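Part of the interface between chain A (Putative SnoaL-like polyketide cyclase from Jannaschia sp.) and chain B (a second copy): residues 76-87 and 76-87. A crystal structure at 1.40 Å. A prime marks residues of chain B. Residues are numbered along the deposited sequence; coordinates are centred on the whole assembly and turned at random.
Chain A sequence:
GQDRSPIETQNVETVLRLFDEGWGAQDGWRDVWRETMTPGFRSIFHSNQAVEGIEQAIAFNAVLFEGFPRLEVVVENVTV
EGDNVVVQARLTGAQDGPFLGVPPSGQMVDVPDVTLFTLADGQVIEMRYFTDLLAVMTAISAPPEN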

# COMPACT_ATOMS: atom_id res chain seq x y z
N GLU A 76 -12.67 1.59 3.16
CA GLU A 76 -13.17 2.50 2.16
C GLU A 76 -12.96 2.19 0.71
O GLU A 76 -13.49 2.93 -0.13
CB GLU A 76 -12.64 3.85 2.31
CG GLU A 76 -11.23 3.91 2.33
CD GLU A 76 -10.84 5.36 2.26
OE1 GLU A 76 -10.86 5.96 3.39
OE2 GLU A 76 -10.54 5.86 1.16
N ASN A 77 -12.27 1.12 0.42
CA ASN A 77 -12.31 0.61 -0.95
C ASN A 77 -12.00 -0.86 -0.93
O ASN A 77 -11.10 -1.27 -0.18
CB ASN A 77 -11.36 1.41 -1.86
CG ASN A 77 -11.48 0.99 -3.31
OD1 ASN A 77 -10.84 0.06 -3.71
ND2 ASN A 77 -12.42 1.57 -4.00
N VAL A 78 -12.72 -1.68 -1.71
CA VAL A 78 -12.42 -3.08 -1.92
C VAL A 78 -12.29 -3.28 -3.45
O VAL A 78 -13.20 -2.90 -4.22
CB VAL A 78 -13.49 -3.99 -1.39
CG1 VAL A 78 -13.19 -5.45 -1.71
CG2 VAL A 78 -13.70 -3.71 0.13
N THR A 79 -11.19 -3.86 -3.86
CA THR A 79 -10.94 -4.19 -5.25
C THR A 79 -10.56 -5.63 -5.33
O THR A 79 -9.57 -6.05 -4.71
CB THR A 79 -9.86 -3.27 -5.80
OG1 THR A 79 -10.40 -1.95 -5.88
CG2 THR A 79 -9.33 -3.68 -7.22
N VAL A 80 -11.26 -6.40 -6.14
CA VAL A 80 -10.93 -7.81 -6.29
C VAL A 80 -10.78 -8.16 -7.75
O VAL A 80 -11.59 -7.75 -8.57
CB VAL A 80 -12.00 -8.75 -5.63
CG1 VAL A 80 -13.39 -8.45 -6.19
CG2 VAL A 80 -11.66 -10.23 -5.79
N GLU A 81 -9.76 -8.96 -8.05
CA GLU A 81 -9.61 -9.65 -9.34
C GLU A 81 -9.17 -11.06 -9.06
O GLU A 81 -8.07 -11.32 -8.55
CB GLU A 81 -8.61 -8.95 -10.24
CG GLU A 81 -8.64 -9.53 -11.65
CD GLU A 81 -7.76 -8.86 -12.63
OE1 GLU A 81 -6.87 -8.08 -12.27
OE2 GLU A 81 -7.90 -9.22 -13.84
N GLY A 82 -10.05 -11.99 -9.34
CA GLY A 82 -9.77 -13.39 -9.07
C GLY A 82 -9.45 -13.65 -7.61
O GLY A 82 -10.23 -13.29 -6.74
N ASP A 83 -8.27 -14.24 -7.37
CA ASP A 83 -7.83 -14.59 -6.03
C ASP A 83 -7.00 -13.47 -5.32
O ASP A 83 -6.34 -13.71 -4.32
CB ASP A 83 -7.06 -15.92 -6.08
CG ASP A 83 -7.97 -17.10 -6.16
OD1 ASP A 83 -9.11 -17.07 -5.64
OD2 ASP A 83 -7.54 -18.14 -6.72
N ASN A 84 -7.06 -12.24 -5.85
CA ASN A 84 -6.41 -11.08 -5.24
C ASN A 84 -7.45 -10.11 -4.78
O ASN A 84 -8.27 -9.69 -5.56
CB ASN A 84 -5.51 -10.35 -6.24
CG ASN A 84 -4.35 -11.24 -6.71
OD1 ASN A 84 -3.33 -11.32 -6.04
ND2 ASN A 84 -4.56 -11.97 -7.77
N VAL A 85 -7.45 -9.80 -3.46
CA VAL A 85 -8.36 -8.85 -2.87
C VAL A 85 -7.54 -7.75 -2.22
O VAL A 85 -6.63 -8.03 -1.40
CB VAL A 85 -9.28 -9.49 -1.82
CG1 VAL A 85 -10.20 -8.42 -1.27
CG2 VAL A 85 -10.11 -10.62 -2.45
N VAL A 86 -7.88 -6.51 -2.54
CA VAL A 86 -7.18 -5.34 -2.02
C VAL A 86 -8.16 -4.52 -1.25
O VAL A 86 -9.24 -4.20 -1.73
CB VAL A 86 -6.59 -4.49 -3.19
CG1 VAL A 86 -5.87 -3.23 -2.64
CG2 VAL A 86 -5.70 -5.37 -4.12
N VAL A 87 -7.87 -4.25 0.01
CA VAL A 87 -8.71 -3.50 0.91
C VAL A 87 -7.99 -2.24 1.33
O VAL A 87 -6.93 -2.32 1.94
CB VAL A 87 -9.14 -4.33 2.14
CG1 VAL A 87 -10.05 -3.49 3.04
CG2 VAL A 87 -9.83 -5.63 1.72
N GLU B 76 5.15 -6.41 -10.28
CA GLU B 76 4.89 -7.80 -9.98
C GLU B 76 3.50 -8.24 -9.65
O GLU B 76 3.30 -9.46 -9.50
CB GLU B 76 5.70 -8.29 -8.87
CG GLU B 76 5.57 -7.54 -7.69
CD GLU B 76 6.27 -8.29 -6.59
OE1 GLU B 76 7.53 -8.10 -6.53
OE2 GLU B 76 5.60 -9.03 -5.82
N ASN B 77 2.58 -7.32 -9.58
CA ASN B 77 1.18 -7.74 -9.56
C ASN B 77 0.34 -6.61 -10.09
O ASN B 77 0.61 -5.45 -9.74
CB ASN B 77 0.75 -8.21 -8.16
CG ASN B 77 -0.66 -8.76 -8.16
OD1 ASN B 77 -1.59 -8.02 -8.03
ND2 ASN B 77 -0.77 -10.01 -8.47
N VAL B 78 -0.66 -6.89 -10.94
CA VAL B 78 -1.65 -5.94 -11.38
C VAL B 78 -3.04 -6.54 -11.03
O VAL B 78 -3.34 -7.69 -11.40
CB VAL B 78 -1.59 -5.66 -12.86
CG1 VAL B 78 -2.69 -4.73 -13.31
CG2 VAL B 78 -0.16 -5.16 -13.22
N THR B 79 -3.84 -5.77 -10.34
CA THR B 79 -5.20 -6.15 -10.00
C THR B 79 -6.11 -5.05 -10.43
O THR B 79 -5.97 -3.90 -9.98
CB THR B 79 -5.27 -6.43 -8.51
OG1 THR B 79 -4.53 -7.62 -8.24
CG2 THR B 79 -6.74 -6.61 -7.97
N VAL B 80 -7.12 -5.36 -11.23
CA VAL B 80 -8.06 -4.36 -11.66
C VAL B 80 -9.48 -4.82 -11.40
O VAL B 80 -9.81 -5.96 -11.66
CB VAL B 80 -7.90 -4.00 -13.18
CG1 VAL B 80 -8.01 -5.26 -14.05
CG2 VAL B 80 -8.90 -2.95 -13.64
N GLU B 81 -10.31 -3.89 -10.91
CA GLU B 81 -11.76 -4.05 -10.86
C GLU B 81 -12.38 -2.74 -11.31
O GLU B 81 -12.24 -1.69 -10.65
CB GLU B 81 -12.24 -4.41 -9.47
CG GLU B 81 -13.72 -4.79 -9.49
CD GLU B 81 -14.27 -5.25 -8.18
OE1 GLU B 81 -13.66 -5.06 -7.13
OE2 GLU B 81 -15.44 -5.74 -8.22
N GLY B 82 -13.01 -2.78 -12.45
CA GLY B 82 -13.60 -1.58 -13.02
C GLY B 82 -12.59 -0.46 -13.22
O GLY B 82 -11.57 -0.67 -13.87
N ASP B 83 -12.88 0.70 -12.61
CA ASP B 83 -12.03 1.87 -12.74
C ASP B 83 -10.94 1.98 -11.63
O ASP B 83 -10.33 3.03 -11.44
CB ASP B 83 -12.91 3.13 -12.80
CG ASP B 83 -13.51 3.34 -14.15
OD1 ASP B 83 -12.92 2.96 -15.18
OD2 ASP B 83 -14.61 3.95 -14.21
N ASN B 84 -10.68 0.88 -10.91
CA ASN B 84 -9.62 0.82 -9.91
C ASN B 84 -8.56 -0.15 -10.36
O ASN B 84 -8.86 -1.29 -10.63
CB ASN B 84 -10.15 0.32 -8.57
CG ASN B 84 -11.18 1.29 -7.98
OD1 ASN B 84 -10.82 2.26 -7.33
ND2 ASN B 84 -12.43 1.09 -8.29
N VAL B 85 -7.31 0.35 -10.49
CA VAL B 85 -6.17 -0.47 -10.87
C VAL B 85 -5.14 -0.37 -9.76
O VAL B 85 -4.74 0.74 -9.35
CB VAL B 85 -5.55 -0.01 -12.20
CG1 VAL B 85 -4.38 -0.91 -12.51
CG2 VAL B 85 -6.59 -0.07 -13.33
N VAL B 86 -4.67 -1.52 -9.32
CA VAL B 86 -3.69 -1.61 -8.25
C VAL B 86 -2.46 -2.28 -8.79
O VAL B 86 -2.53 -3.34 -9.40
CB VAL B 86 -4.25 -2.45 -7.05
CG1 VAL B 86 -3.19 -2.57 -5.92
CG2 VAL B 86 -5.61 -1.88 -6.58
N VAL B 87 -1.32 -1.63 -8.69
CA VAL B 87 -0.05 -2.11 -9.20
C VAL B 87 0.90 -2.30 -8.03
O VAL B 87 1.21 -1.34 -7.34
CB VAL B 87 0.55 -1.17 -10.26
CG1 VAL B 87 1.87 -1.74 -10.77
CG2 VAL B 87 -0.42 -0.94 -11.41
O HOH W 1 -11.95 -7.64 -11.29

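Two identical β-hairpins pack across an exact two-fold axis, joined by a reciprocal pair of side-chain-to-backbone hydrogen bonds, a shared water and a small apolar centre. The strands 76-81 cross at 111°, with axes 5.4 Å apart at closest approach, too oblique for a continuous sheet ladder; the closest CA approach, 5.7 Å, is between Thr79 CA and Glu81′ CA and, by symmetry, Glu81 CA and Thr79′ CA; Val86 CA faces Val86′ CA at 8.1 Å.

Glu81 supplies the directional link. Its CA-to-CB bond points toward the partner, and with chi1 and chi2 both t the chain is extended, so that OE1 accepts from the backbone N of Val80′ at 2.9 Å (N-H...O angle 162°). The symmetric bond runs from Val80 N to Glu81′ OE1. The carbonyls stay apart, Val80 O to Val80′ O being 4.0 Å, and water 1 bridges them, donating to each at 2.7 Å.

Beside this polar pair, Thr79 CG2 meets Thr79′ CG2 at 4.0 Å, and Val86 CG2 lies 4.2 Å from Val86′ CG1. The β-branched residues offer compact methyls to this centre, while Thr79 OG1 sits against Asn84′ CB at 3.5 Å. The contact buries 578 Å² in total, with Thr79 and Glu81 contributing most on each side.

Within each hairpin, Thr79 and Val86 exchange backbone hydrogen bonds, and the type II' turn places Gly82 at phi 58°, a positive value that favours glycine.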